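Local atomic coordinates of histidine--tRNA ligase (Thermus thermophilus, PDB entry 1H4V), a protein that catalyses the ATP-dependent joining of L-histidine to its cognate tRNA(His), releasing AMP and diphosphate. Residues L39-K52 / R74-R88. Residues are numbered along the deposited sequence; the frame is centred on the assembly and turned at random.
Sequences LVTPIFEETQVFEK and RSLTLRPEGTAAMVR
E45 and T77 form an antiparallel hydrogen-bonded pair between strands 44-46 and 75-78, and the ladder continues with R79 N to I43 O (2.7 Å) and T47 N to S75 O. Beside this pairing, threonine and serine suit the spot because short hydroxyls can both give and accept: T47 OG1 lies 2.6 Å from S75 OG and also bonds T77 OG1, which reaches on to T67. F50 packs its ring against the turn after strand 75-78, where a flat ring suits the proline's CH groups. It is sandwiched, V49 CG1 over one face and P80 CD centred over the other, 3.3 Å from the ring centroid in a CH-pi contact. Beside it K52 NZ meets E81 OE1 at 2.5 Å, from above the carboxylate plane, while E81 OE2 accepts from A84 N and caps the start of helix 83-92. R79 bends at chi3 (-68°), which brings its guanidinium to T41, where NH2 makes a weak bond to OG1; its NH1 is held by P109 O. From that helix R88 grips E45 side-on: NE reaches the syn lone pair of OE1 at 3.0 Å, and NH2 meets OE2 at 3.2 Å, with the two flat groups turned 60° apart. R88 NH1 pairs with E92 and with D11 of the second subunit. A methionine in place of R88 would probably leave the buried E45 carboxylate without its two-nitrogen grip and take one partner from E92 and from that D11. P42, packed on the same D11, is consistent with being the conserved proline of class II motif 1, which lies at the dimer interface. Through its buried pairing with E45, R88 probably ties strand 44-46 and helix 83-92 to the second subunit by charge, while K52-E81 sits beside the helix start.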
loop_
_atom_site.group_PDB
_atom_site.type_symbol
_atom_site.label_atom_id
_atom_site.label_comp_id
_atom_site.label_asym_id
_atom_site.label_seq_id
_atom_site.Cartn_x
_atom_site.Cartn_y
_atom_site.Cartn_z
ATOM N N LEU A 39 -0.274 -9.087 6.873
ATOM C CA LEU A 39 -0.147 -8.174 7.999
ATOM C C LEU A 39 0.474 -6.848 7.545
ATOM O O LEU A 39 1.446 -6.836 6.784
ATOM C CB LEU A 39 0.719 -8.846 9.069
ATOM C CG LEU A 39 1.197 -8.176 10.362
ATOM C CD1 LEU A 39 2.143 -7.073 10.006
ATOM C CD2 LEU A 39 0.022 -7.657 11.181
ATOM N N VAL A 40 -0.103 -5.733 7.981
ATOM C CA VAL A 40 0.453 -4.426 7.640
ATOM C C VAL A 40 0.836 -3.708 8.941
ATOM O O VAL A 40 -0.031 -3.403 9.761
ATOM C CB VAL A 40 -0.555 -3.525 6.870
ATOM C CG1 VAL A 40 0.114 -2.189 6.549
ATOM C CG2 VAL A 40 -1.020 -4.202 5.575
ATOM N N THR A 41 2.126 -3.456 9.143
ATOM C CA THR A 41 2.563 -2.762 10.349
ATOM C C THR A 41 2.686 -1.277 10.061
ATOM O O THR A 41 2.628 -0.853 8.903
ATOM C CB THR A 41 3.927 -3.274 10.846
ATOM O OG1 THR A 41 4.941 -2.984 9.874
ATOM C CG2 THR A 41 3.871 -4.764 11.080
ATOM N N PRO A 42 2.852 -0.459 11.112
ATOM C CA PRO A 42 2.978 0.986 10.902
ATOM C C PRO A 42 4.265 1.391 10.189
ATOM O O PRO A 42 5.251 0.653 10.175
ATOM C CB PRO A 42 2.906 1.544 12.322
ATOM C CG PRO A 42 2.004 0.571 13.012
ATOM C CD PRO A 42 2.571 -0.747 12.530
ATOM N N ILE A 43 4.240 2.575 9.590
ATOM C CA ILE A 43 5.398 3.106 8.890
ATOM C C ILE A 43 6.544 3.393 9.876
ATOM O O ILE A 43 7.714 3.277 9.532
ATOM C CB ILE A 43 5.021 4.395 8.141
ATOM C CG1 ILE A 43 4.003 4.074 7.033
ATOM C CG2 ILE A 43 6.259 5.069 7.611
ATOM C CD1 ILE A 43 4.523 3.193 5.896
ATOM N N PHE A 44 6.206 3.780 11.100
ATOM C CA PHE A 44 7.229 4.045 12.110
ATOM C C PHE A 44 6.897 3.353 13.421
ATOM O O PHE A 44 5.741 3.016 13.687
ATOM C CB PHE A 44 7.417 5.556 12.343
ATOM C CG PHE A 44 6.168 6.291 12.765
ATOM C CD1 PHE A 44 5.569 6.043 13.996
ATOM C CD2 PHE A 44 5.609 7.259 11.936
ATOM C CE1 PHE A 44 4.427 6.750 14.400
ATOM C CE2 PHE A 44 4.468 7.973 12.328
ATOM C CZ PHE A 44 3.876 7.714 13.567
ATOM N N GLU A 45 7.924 3.136 14.232
ATOM C CA GLU A 45 7.775 2.476 15.527
ATOM C C GLU A 45 8.801 3.013 16.510
ATOM O O GLU A 45 9.655 3.839 16.155
ATOM C CB GLU A 45 7.986 0.966 15.379
ATOM C CG GLU A 45 7.119 0.354 14.319
ATOM C CD GLU A 45 6.604 -1.010 14.694
ATOM O OE1 GLU A 45 6.482 -1.294 15.905
ATOM O OE2 GLU A 45 6.297 -1.789 13.773
ATOM N N GLU A 46 8.718 2.545 17.749
ATOM C CA GLU A 46 9.684 2.971 18.747
ATOM C C GLU A 46 11.022 2.459 18.253
ATOM O O GLU A 46 11.141 1.315 17.815
ATOM C CB GLU A 46 9.389 2.354 20.107
ATOM C CG GLU A 46 8.181 2.892 20.798
ATOM C CD GLU A 46 8.202 2.534 22.266
ATOM O OE1 GLU A 46 9.199 2.891 22.939
ATOM O OE2 GLU A 46 7.235 1.894 22.744
ATOM N N THR A 47 12.024 3.326 18.318
ATOM C CA THR A 47 13.376 3.010 17.882
ATOM C C THR A 47 13.906 1.673 18.401
ATOM O O THR A 47 14.584 0.949 17.682
ATOM C CB THR A 47 14.320 4.136 18.318
ATOM O OG1 THR A 47 13.946 5.331 17.630
ATOM C CG2 THR A 47 15.758 3.803 18.009
ATOM N N GLN A 48 13.595 1.343 19.647
ATOM C CA GLN A 48 14.080 0.094 20.225
ATOM C C GLN A 48 13.619 -1.153 19.473
ATOM O O GLN A 48 14.246 -2.199 19.563
ATOM C CB GLN A 48 13.666 -0.001 21.695
ATOM C CG GLN A 48 12.178 0.097 21.936
ATOM C CD GLN A 48 11.844 0.068 23.414
ATOM O OE1 GLN A 48 12.208 -0.871 24.125
ATOM N NE2 GLN A 48 11.151 1.098 23.887
ATOM N N VAL A 49 12.531 -1.044 18.723
ATOM C CA VAL A 49 12.040 -2.196 17.986
ATOM C C VAL A 49 13.082 -2.624 16.965
ATOM O O VAL A 49 13.287 -3.819 16.726
ATOM C CB VAL A 49 10.727 -1.864 17.265
ATOM C CG1 VAL A 49 10.365 -2.963 16.286
ATOM C CG2 VAL A 49 9.625 -1.687 18.288
ATOM N N PHE A 50 13.781 -1.635 16.416
ATOM C CA PHE A 50 14.780 -1.888 15.389
ATOM C C PHE A 50 16.245 -1.909 15.788
ATOM O O PHE A 50 17.104 -2.075 14.923
ATOM C CB PHE A 50 14.557 -0.905 14.235
ATOM C CG PHE A 50 13.187 -1.014 13.619
ATOM C CD1 PHE A 50 12.292 0.048 13.677
ATOM C CD2 PHE A 50 12.782 -2.197 13.007
ATOM C CE1 PHE A 50 11.017 -0.068 13.135
ATOM C CE2 PHE A 50 11.514 -2.318 12.467
ATOM C CZ PHE A 50 10.628 -1.258 12.528
ATOM N N GLU A 51 16.542 -1.742 17.078
ATOM C CA GLU A 51 17.932 -1.792 17.539
ATOM C C GLU A 51 18.339 -3.270 17.572
ATOM O O GLU A 51 17.579 -4.119 18.034
ATOM C CB GLU A 51 18.063 -1.137 18.920
ATOM C CG GLU A 51 17.640 0.339 18.922
ATOM C CD GLU A 51 17.853 1.036 20.261
ATOM O OE1 GLU A 51 17.401 0.498 21.299
ATOM O OE2 GLU A 51 18.464 2.132 20.274
ATOM N N LYS A 52 19.530 -3.579 17.063
ATOM C CA LYS A 52 19.993 -4.964 16.993
ATOM C C LYS A 52 20.771 -5.495 18.192
ATOM O O LYS A 52 21.105 -6.680 18.237
ATOM C CB LYS A 52 20.832 -5.160 15.731
ATOM C CG LYS A 52 20.165 -4.635 14.477
ATOM C CD LYS A 52 18.772 -5.208 14.316
ATOM C CE LYS A 52 18.060 -4.583 13.131
ATOM N NZ LYS A 52 16.638 -5.019 13.064
ATOM N N ARG A 74 9.554 10.713 22.995
ATOM C CA ARG A 74 9.685 9.312 22.606
ATOM C C ARG A 74 10.441 9.180 21.283
ATOM O O ARG A 74 10.129 9.862 20.307
ATOM C CB ARG A 74 8.305 8.674 22.460
ATOM C CG ARG A 74 8.183 7.266 23.030
ATOM C CD ARG A 74 7.527 7.291 24.401
ATOM N NE ARG A 74 6.723 6.094 24.634
ATOM C CZ ARG A 74 5.800 5.989 25.585
ATOM N NH1 ARG A 74 5.560 7.013 26.397
ATOM N NH2 ARG A 74 5.110 4.864 25.723
ATOM N N SER A 75 11.437 8.305 21.256
ATOM C CA SER A 75 12.214 8.093 20.044
ATOM C C SER A 75 11.401 7.239 19.066
ATOM O O SER A 75 10.901 6.176 19.427
ATOM C CB SER A 75 13.533 7.392 20.375
ATOM O OG SER A 75 14.385 7.339 19.244
ATOM N N LEU A 76 11.273 7.718 17.833
ATOM C CA LEU A 76 10.518 7.023 16.793
ATOM C C LEU A 76 11.420 6.781 15.587
ATOM O O LEU A 76 12.277 7.603 15.275
ATOM C CB LEU A 76 9.317 7.874 16.378
ATOM C CG LEU A 76 7.898 7.504 16.840
ATOM C CD1 LEU A 76 7.861 7.150 18.303
ATOM C CD2 LEU A 76 6.964 8.674 16.545
ATOM N N THR A 77 11.229 5.649 14.911
ATOM C CA THR A 77 12.037 5.315 13.741
ATOM C C THR A 77 11.216 4.799 12.557
ATOM O O THR A 77 10.308 3.989 12.714
ATOM C CB THR A 77 13.133 4.259 14.107
ATOM O OG1 THR A 77 14.165 4.883 14.892
ATOM C CG2 THR A 77 13.753 3.662 12.855
ATOM N N LEU A 78 11.541 5.291 11.369
ATOM C CA LEU A 78 10.876 4.868 10.139
ATOM C C LEU A 78 11.302 3.423 9.875
ATOM O O LEU A 78 12.488 3.109 9.907
ATOM C CB LEU A 78 11.310 5.769 8.978
ATOM C CG LEU A 78 10.341 6.835 8.456
ATOM C CD1 LEU A 78 9.642 7.530 9.590
ATOM C CD2 LEU A 78 11.098 7.835 7.612
ATOM N N ARG A 79 10.329 2.553 9.628
ATOM C CA ARG A 79 10.591 1.140 9.373
ATOM C C ARG A 79 11.735 0.873 8.377
ATOM O O ARG A 79 11.633 1.210 7.197
ATOM C CB ARG A 79 9.318 0.470 8.859
ATOM C CG ARG A 79 9.456 -1.017 8.654
ATOM C CD ARG A 79 8.509 -1.475 7.565
ATOM N NE ARG A 79 7.121 -1.356 7.971
ATOM C CZ ARG A 79 6.132 -1.046 7.147
ATOM N NH1 ARG A 79 6.387 -0.812 5.871
ATOM N NH2 ARG A 79 4.889 -0.999 7.597
ATOM N N PRO A 80 12.836 0.256 8.848
ATOM C CA PRO A 80 14.006 -0.069 8.021
ATOM C C PRO A 80 14.015 -1.523 7.540
ATOM O O PRO A 80 14.734 -1.875 6.607
ATOM C CB PRO A 80 15.162 0.196 8.966
ATOM C CG PRO A 80 14.622 -0.353 10.238
ATOM C CD PRO A 80 13.183 0.163 10.279
ATOM N N GLU A 81 13.223 -2.361 8.199
ATOM C CA GLU A 81 13.136 -3.787 7.874
ATOM C C GLU A 81 11.748 -4.275 8.263
ATOM O O GLU A 81 11.015 -3.584 8.960
ATOM C CB GLU A 81 14.171 -4.589 8.673
ATOM C CG GLU A 81 13.913 -4.555 10.174
ATOM C CD GLU A 81 14.581 -5.699 10.916
ATOM O OE1 GLU A 81 15.822 -5.819 10.830
ATOM O OE2 GLU A 81 13.863 -6.480 11.583
ATOM N N GLY A 82 11.403 -5.482 7.839
ATOM C CA GLY A 82 10.094 -6.008 8.167
ATOM C C GLY A 82 10.023 -6.998 9.311
ATOM O O GLY A 82 9.055 -6.980 10.080
ATOM N N THR A 83 11.044 -7.843 9.437
ATOM C CA THR A 83 11.071 -8.896 10.459
ATOM C C THR A 83 10.799 -8.476 11.895
ATOM O O THR A 83 9.895 -9.022 12.524
ATOM C CB THR A 83 12.402 -9.688 10.429
ATOM O OG1 THR A 83 12.675 -10.117 9.086
ATOM C CG2 THR A 83 12.299 -10.933 11.328
ATOM N N ALA A 84 11.566 -7.520 12.419
ATOM C CA ALA A 84 11.362 -7.068 13.792
ATOM C C ALA A 84 9.940 -6.545 14.016
ATOM O O ALA A 84 9.347 -6.781 15.068
ATOM C CB ALA A 84 12.376 -5.991 14.161
ATOM N N ALA A 85 9.403 -5.834 13.031
ATOM C CA ALA A 85 8.047 -5.288 13.130
ATOM C C ALA A 85 7.014 -6.408 13.187
ATOM O O ALA A 85 6.036 -6.325 13.926
ATOM C CB ALA A 85 7.757 -4.384 11.945
ATOM N N MET A 86 7.234 -7.457 12.405
ATOM C CA MET A 86 6.309 -8.588 12.380
ATOM C C MET A 86 6.379 -9.370 13.677
ATOM O O MET A 86 5.343 -9.764 14.209
ATOM C CB MET A 86 6.598 -9.478 11.164
ATOM C CG MET A 86 6.285 -8.727 9.875
ATOM S SD MET A 86 6.947 -9.407 8.368
ATOM C CE MET A 86 5.661 -10.633 7.993
ATOM N N VAL A 87 7.590 -9.576 14.188
ATOM C CA VAL A 87 7.770 -10.280 15.462
ATOM C C VAL A 87 7.106 -9.452 16.565
ATOM O O VAL A 87 6.457 -9.997 17.457
ATOM C CB VAL A 87 9.262 -10.449 15.826
ATOM C CG1 VAL A 87 9.390 -10.963 17.261
ATOM C CG2 VAL A 87 9.934 -11.411 14.863
ATOM N N ARG A 88 7.263 -8.131 16.485
ATOM C CA ARG A 88 6.675 -7.220 17.459
ATOM C C ARG A 88 5.152 -7.325 17.404
ATOM O O ARG A 88 4.473 -7.166 18.418
ATOM C CB ARG A 88 7.136 -5.785 17.173
ATOM C CG ARG A 88 6.797 -4.743 18.251
ATOM C CD ARG A 88 5.349 -4.277 18.146
ATOM N NE ARG A 88 5.063 -3.725 16.825
ATOM C CZ ARG A 88 3.863 -3.724 16.259
ATOM N NH1 ARG A 88 2.826 -4.243 16.897
ATOM N NH2 ARG A 88 3.703 -3.226 15.046
#